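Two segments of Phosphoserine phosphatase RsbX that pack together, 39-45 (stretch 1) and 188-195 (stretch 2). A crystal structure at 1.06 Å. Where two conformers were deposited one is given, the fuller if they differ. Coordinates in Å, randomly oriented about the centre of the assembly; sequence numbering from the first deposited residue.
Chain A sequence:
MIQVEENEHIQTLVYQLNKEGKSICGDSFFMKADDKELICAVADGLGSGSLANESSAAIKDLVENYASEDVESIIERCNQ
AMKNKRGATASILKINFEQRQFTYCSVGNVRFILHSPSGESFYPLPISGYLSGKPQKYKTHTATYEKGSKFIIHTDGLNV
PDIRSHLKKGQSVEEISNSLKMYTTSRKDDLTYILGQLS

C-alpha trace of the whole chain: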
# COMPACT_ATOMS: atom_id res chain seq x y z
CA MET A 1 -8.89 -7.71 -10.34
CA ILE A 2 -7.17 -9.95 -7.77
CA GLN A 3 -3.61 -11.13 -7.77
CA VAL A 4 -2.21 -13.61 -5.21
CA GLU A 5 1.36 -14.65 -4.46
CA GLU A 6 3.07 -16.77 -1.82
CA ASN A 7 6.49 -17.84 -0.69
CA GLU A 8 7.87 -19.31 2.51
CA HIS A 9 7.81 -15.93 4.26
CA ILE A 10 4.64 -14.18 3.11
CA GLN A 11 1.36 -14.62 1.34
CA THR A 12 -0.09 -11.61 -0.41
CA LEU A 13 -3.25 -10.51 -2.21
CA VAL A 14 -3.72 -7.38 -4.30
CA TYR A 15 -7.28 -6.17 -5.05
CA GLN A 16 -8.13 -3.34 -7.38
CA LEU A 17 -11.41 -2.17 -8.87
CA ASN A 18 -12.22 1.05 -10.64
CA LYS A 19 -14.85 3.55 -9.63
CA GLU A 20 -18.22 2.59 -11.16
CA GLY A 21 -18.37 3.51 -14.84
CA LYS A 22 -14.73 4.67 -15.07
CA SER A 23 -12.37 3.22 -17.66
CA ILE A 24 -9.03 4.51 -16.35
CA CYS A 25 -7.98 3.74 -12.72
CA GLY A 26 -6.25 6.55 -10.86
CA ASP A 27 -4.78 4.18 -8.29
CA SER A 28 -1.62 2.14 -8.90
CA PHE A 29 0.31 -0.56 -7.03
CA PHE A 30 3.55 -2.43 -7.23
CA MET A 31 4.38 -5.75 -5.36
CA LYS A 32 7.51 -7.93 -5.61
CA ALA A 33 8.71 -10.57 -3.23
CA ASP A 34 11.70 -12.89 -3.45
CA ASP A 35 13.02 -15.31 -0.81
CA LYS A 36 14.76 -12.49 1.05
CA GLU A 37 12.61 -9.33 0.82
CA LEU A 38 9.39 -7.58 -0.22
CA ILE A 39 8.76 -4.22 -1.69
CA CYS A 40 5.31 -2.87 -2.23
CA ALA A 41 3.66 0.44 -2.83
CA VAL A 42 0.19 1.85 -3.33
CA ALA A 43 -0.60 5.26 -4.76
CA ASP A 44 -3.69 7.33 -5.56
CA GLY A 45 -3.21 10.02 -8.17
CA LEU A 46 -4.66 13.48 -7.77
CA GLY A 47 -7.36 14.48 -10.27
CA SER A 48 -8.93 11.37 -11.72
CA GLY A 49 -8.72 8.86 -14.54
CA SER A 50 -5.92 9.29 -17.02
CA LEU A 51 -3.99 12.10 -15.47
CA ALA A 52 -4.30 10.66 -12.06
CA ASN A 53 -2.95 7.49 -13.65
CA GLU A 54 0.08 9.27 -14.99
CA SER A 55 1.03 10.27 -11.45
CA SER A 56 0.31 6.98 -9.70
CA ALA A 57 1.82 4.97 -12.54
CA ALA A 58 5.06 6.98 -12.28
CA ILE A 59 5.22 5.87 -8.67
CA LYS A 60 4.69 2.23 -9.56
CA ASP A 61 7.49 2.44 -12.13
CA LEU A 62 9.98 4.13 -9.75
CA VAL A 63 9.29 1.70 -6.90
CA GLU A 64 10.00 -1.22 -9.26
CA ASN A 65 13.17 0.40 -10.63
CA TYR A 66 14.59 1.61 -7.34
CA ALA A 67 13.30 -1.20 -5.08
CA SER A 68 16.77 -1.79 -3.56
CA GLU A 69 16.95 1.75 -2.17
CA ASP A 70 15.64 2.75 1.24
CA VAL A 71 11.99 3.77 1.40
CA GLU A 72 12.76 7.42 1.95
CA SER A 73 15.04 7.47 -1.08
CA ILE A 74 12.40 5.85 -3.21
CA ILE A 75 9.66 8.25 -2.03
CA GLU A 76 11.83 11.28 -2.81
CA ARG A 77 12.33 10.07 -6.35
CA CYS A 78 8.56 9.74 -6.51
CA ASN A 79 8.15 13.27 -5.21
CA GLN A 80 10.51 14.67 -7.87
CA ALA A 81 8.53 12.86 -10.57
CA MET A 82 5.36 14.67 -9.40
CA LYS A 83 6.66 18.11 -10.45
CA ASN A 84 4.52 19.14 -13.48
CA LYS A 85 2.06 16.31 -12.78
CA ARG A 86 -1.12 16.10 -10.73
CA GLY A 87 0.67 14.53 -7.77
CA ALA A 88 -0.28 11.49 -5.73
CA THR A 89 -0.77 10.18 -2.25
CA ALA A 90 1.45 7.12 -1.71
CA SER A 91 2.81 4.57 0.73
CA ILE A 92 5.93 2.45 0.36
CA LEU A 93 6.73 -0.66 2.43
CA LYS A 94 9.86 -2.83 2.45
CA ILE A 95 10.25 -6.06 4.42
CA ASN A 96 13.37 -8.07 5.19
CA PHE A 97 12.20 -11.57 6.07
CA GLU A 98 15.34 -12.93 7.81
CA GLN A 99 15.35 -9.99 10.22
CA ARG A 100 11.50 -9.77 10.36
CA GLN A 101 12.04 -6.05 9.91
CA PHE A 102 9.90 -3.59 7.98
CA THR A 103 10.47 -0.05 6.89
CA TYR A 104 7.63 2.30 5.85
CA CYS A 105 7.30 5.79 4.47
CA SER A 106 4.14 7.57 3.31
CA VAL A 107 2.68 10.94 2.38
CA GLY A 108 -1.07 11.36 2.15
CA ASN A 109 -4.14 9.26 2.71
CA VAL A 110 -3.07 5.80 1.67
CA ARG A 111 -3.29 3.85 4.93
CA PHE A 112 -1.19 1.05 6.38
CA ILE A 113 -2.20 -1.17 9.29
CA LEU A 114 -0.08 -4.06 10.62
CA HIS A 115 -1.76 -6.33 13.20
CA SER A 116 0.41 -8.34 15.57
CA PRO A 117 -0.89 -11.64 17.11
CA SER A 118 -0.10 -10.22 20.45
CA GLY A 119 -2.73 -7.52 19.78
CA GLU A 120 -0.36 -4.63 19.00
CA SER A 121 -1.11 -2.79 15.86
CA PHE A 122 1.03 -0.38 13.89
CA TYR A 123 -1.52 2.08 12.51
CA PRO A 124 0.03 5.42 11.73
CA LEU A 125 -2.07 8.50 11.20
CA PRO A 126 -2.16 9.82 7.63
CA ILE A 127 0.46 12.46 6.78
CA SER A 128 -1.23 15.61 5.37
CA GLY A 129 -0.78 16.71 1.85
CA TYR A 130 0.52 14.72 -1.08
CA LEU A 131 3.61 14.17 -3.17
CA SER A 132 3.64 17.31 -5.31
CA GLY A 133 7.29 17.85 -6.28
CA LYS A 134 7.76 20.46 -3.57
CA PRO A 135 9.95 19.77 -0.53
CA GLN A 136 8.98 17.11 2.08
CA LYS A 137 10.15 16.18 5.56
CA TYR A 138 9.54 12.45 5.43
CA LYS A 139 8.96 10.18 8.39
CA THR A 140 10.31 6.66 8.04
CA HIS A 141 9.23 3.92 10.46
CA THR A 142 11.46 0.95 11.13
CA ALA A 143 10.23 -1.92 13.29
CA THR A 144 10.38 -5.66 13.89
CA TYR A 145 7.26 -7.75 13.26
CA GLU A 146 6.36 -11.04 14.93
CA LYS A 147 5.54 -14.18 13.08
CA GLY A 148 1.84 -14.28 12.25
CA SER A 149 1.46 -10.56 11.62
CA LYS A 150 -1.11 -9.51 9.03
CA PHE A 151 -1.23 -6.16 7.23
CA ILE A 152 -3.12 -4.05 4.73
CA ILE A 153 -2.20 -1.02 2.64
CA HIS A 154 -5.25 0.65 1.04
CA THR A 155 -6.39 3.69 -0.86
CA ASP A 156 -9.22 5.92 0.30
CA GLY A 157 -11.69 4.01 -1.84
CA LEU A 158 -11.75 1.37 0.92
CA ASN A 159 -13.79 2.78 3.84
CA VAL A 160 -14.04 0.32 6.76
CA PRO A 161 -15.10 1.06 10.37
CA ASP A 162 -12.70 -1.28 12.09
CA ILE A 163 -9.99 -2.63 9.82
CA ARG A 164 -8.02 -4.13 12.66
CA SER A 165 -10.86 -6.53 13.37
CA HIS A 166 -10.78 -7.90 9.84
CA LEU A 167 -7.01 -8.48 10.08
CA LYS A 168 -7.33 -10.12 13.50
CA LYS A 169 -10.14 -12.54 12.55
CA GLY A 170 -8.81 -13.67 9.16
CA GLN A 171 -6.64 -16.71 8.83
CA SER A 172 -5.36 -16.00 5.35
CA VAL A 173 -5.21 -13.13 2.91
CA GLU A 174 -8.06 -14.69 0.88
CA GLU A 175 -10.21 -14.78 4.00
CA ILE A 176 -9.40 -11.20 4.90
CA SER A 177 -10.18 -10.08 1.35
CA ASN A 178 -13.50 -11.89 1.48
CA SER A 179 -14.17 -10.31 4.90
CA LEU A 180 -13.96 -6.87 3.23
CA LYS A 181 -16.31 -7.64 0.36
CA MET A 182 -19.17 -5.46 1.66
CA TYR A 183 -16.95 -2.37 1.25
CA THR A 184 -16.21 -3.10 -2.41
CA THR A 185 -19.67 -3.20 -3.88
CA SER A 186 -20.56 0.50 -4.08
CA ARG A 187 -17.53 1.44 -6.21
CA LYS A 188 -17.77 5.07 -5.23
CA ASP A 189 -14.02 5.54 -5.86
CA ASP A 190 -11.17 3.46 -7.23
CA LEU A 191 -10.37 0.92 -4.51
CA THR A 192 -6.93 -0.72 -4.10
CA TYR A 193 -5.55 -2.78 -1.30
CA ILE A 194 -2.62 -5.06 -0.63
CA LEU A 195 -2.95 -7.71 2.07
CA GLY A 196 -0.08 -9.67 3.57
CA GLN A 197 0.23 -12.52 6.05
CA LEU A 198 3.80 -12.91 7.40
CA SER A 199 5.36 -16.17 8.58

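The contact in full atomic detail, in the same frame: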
# COMPACT_ATOMS: atom_id res chain seq x y z
N ILE A 39 9.11 -5.61 -1.59
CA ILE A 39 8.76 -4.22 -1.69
C ILE A 39 7.36 -4.11 -2.22
O ILE A 39 6.89 -4.90 -3.06
CB ILE A 39 9.68 -3.43 -2.55
CG1 ILE A 39 9.37 -1.94 -2.37
CG2 ILE A 39 9.61 -3.86 -4.01
CD1 ILE A 39 10.47 -1.07 -2.79
N CYS A 40 6.66 -3.15 -1.70
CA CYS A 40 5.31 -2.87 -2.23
C CYS A 40 4.99 -1.41 -2.02
O CYS A 40 5.55 -0.70 -1.22
CB CYS A 40 4.20 -3.79 -1.83
SG CYS A 40 3.87 -3.59 -0.06
N ALA A 41 4.10 -0.94 -2.87
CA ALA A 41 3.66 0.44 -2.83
C ALA A 41 2.26 0.54 -3.37
O ALA A 41 1.88 -0.22 -4.27
CB ALA A 41 4.58 1.33 -3.63
N VAL A 42 1.52 1.50 -2.88
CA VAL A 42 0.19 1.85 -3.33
C VAL A 42 0.13 3.35 -3.46
O VAL A 42 0.60 4.06 -2.55
CB VAL A 42 -0.91 1.31 -2.37
CG1 VAL A 42 -2.29 1.76 -2.83
CG2 VAL A 42 -0.81 -0.24 -2.25
N ALA A 43 -0.47 3.85 -4.53
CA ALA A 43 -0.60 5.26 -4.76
C ALA A 43 -1.94 5.61 -5.35
O ALA A 43 -2.54 4.81 -6.08
CB ALA A 43 0.55 5.76 -5.70
N ASP A 44 -2.41 6.81 -5.05
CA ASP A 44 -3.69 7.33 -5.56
C ASP A 44 -3.39 8.70 -6.18
O ASP A 44 -3.04 9.65 -5.49
CB ASP A 44 -4.69 7.43 -4.39
CG ASP A 44 -6.07 7.89 -4.79
OD1 ASP A 44 -6.23 8.32 -5.96
OD2 ASP A 44 -7.00 7.84 -3.92
N GLY A 45 -3.50 8.79 -7.49
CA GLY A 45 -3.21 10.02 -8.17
C GLY A 45 -4.25 11.11 -7.91
O GLY A 45 -5.42 10.85 -7.76
N LYS A 188 -17.71 3.63 -5.21
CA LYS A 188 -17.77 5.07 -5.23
C LYS A 188 -16.43 5.73 -5.66
O LYS A 188 -16.41 6.85 -6.20
CB LYS A 188 -18.21 5.54 -3.86
CG LYS A 188 -18.23 6.93 -3.68
CD LYS A 188 -19.38 7.26 -2.72
CE LYS A 188 -20.52 6.16 -2.69
NZ LYS A 188 -20.96 5.55 -4.02
N ASP A 189 -15.31 5.09 -5.43
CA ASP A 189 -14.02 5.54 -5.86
C ASP A 189 -13.27 4.30 -6.35
O ASP A 189 -13.66 3.19 -6.05
CB ASP A 189 -13.24 6.19 -4.68
CG ASP A 189 -11.93 6.89 -5.07
OD1 ASP A 189 -11.73 7.17 -6.28
OD2 ASP A 189 -11.14 7.19 -4.14
N ASP A 190 -12.15 4.50 -7.07
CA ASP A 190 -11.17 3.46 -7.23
C ASP A 190 -10.79 2.90 -5.87
O ASP A 190 -10.64 3.67 -4.90
CB ASP A 190 -9.93 4.02 -7.89
CG ASP A 190 -10.18 4.63 -9.30
OD1 ASP A 190 -11.03 4.09 -10.03
OD2 ASP A 190 -9.46 5.58 -9.63
N LEU A 191 -10.65 1.60 -5.80
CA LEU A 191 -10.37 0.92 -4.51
C LEU A 191 -9.25 -0.04 -4.76
O LEU A 191 -9.39 -0.97 -5.58
CB LEU A 191 -11.64 0.21 -4.05
CG LEU A 191 -11.69 -0.33 -2.64
CD1 LEU A 191 -13.13 -0.67 -2.26
CD2 LEU A 191 -10.83 -1.53 -2.44
N THR A 192 -8.13 0.12 -4.03
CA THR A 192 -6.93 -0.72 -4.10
C THR A 192 -6.52 -1.10 -2.75
O THR A 192 -6.43 -0.24 -1.85
CB THR A 192 -5.79 0.01 -4.84
OG1 THR A 192 -6.23 0.47 -6.10
CG2 THR A 192 -4.62 -0.88 -5.04
N TYR A 193 -6.20 -2.38 -2.54
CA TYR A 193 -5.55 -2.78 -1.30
C TYR A 193 -4.59 -3.90 -1.56
O TYR A 193 -4.74 -4.70 -2.47
CB TYR A 193 -6.56 -3.12 -0.16
CG TYR A 193 -7.53 -4.23 -0.41
CD1 TYR A 193 -7.19 -5.56 -0.27
CD2 TYR A 193 -8.84 -3.94 -0.73
CE1 TYR A 193 -8.15 -6.56 -0.45
CE2 TYR A 193 -9.78 -4.94 -0.88
CZ TYR A 193 -9.45 -6.23 -0.75
OH TYR A 193 -10.42 -7.19 -0.92
N ILE A 194 -3.57 -3.97 -0.69
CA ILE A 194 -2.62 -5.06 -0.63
C ILE A 194 -2.72 -5.65 0.76
O ILE A 194 -2.58 -4.93 1.74
CB ILE A 194 -1.19 -4.61 -0.91
CG1 ILE A 194 -1.02 -3.96 -2.28
CG2 ILE A 194 -0.21 -5.78 -0.70
CD1 ILE A 194 0.40 -3.50 -2.62
N LEU A 195 -2.95 -6.95 0.85
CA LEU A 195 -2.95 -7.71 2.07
C LEU A 195 -1.69 -8.56 2.15
O LEU A 195 -1.29 -9.17 1.14
CB LEU A 195 -4.11 -8.65 2.10
CG LEU A 195 -5.47 -7.98 2.25
CD1 LEU A 195 -6.62 -8.89 2.01
CD2 LEU A 195 -5.57 -7.49 3.86
O HOH W 1 -9.23 8.16 -6.07

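The two strands, 39-45 and 191-195, run nearly antiparallel, with an angle of 164° between their N-to-C directions, but they are not neighbours in one sheet. Their axes come no closer than 8.1 Å, the nearest CA atoms in register, V42 CA and T192 CA, are 7.6 Å apart, and no hydrogen bond crosses between them. The contact is therefore made mainly by side chains, and it is small: 226 Å² buried over both sides, across a sequence separation of at least 145 residues.

Extended backbone angles make alternate residues face the partner. In the first strand C40 and V42 direct their CA-to-CB bonds toward the second, while A41 and A43 point away; in the second strand T192 and I194 point toward the first, and Y193 away. The residues that meet are thus drawn from one face of each strand.

I194 carries the largest share, with 71 Å² covered. Its chi1 is m (-59°) and its chi2 t (-180°); with these angles CD1 becomes the I194 atom nearest the first strand. It lies 3.5 Å from V42 CG2 and 3.9 Å from C40 CB, both apolar contacts, and I194 CD1 also comes within 4.0 Å of the backbone atom A41 O. The methyl thus sits against three consecutive residues, touching side chains at C40 and V42 and the main chain between them.

V42, with 62 Å² covered, has chi1 t (177°). This rotamer spreads its two methyls along the second strand: CG2 meets I194, whereas V42 CG1 approaches T192 CG2 at 4.2 Å. T192 adopts m (-54°), which presents its methyl to the valine while OG1 is hydrogen-bonded elsewhere in the structure. C40 is p (68°), and its CB, rather than SG, makes the closest approach to I194.

At the other end the chemistry turns polar. D44 and D189, both t at chi1 (-177° and -172°), bring two carboxylates together; D44 CB points sideways, but the end of the side chain comes nearer the partner. D44 OD2 and D189 OD2 are 4.2 Å apart, too far for a direct hydrogen bond. Water 1 bridges the pair instead, lying 3.0 Å from D44 OD1 and 2.7 Å from D189 OD1, and the geometry suits donation to each, although other acceptors compete for its protons. D189 OD1 also accepts a weak hydrogen bond from D190 N (2.8 Å, with an N-H...O angle of only 120°), a local link within the loop preceding the strand.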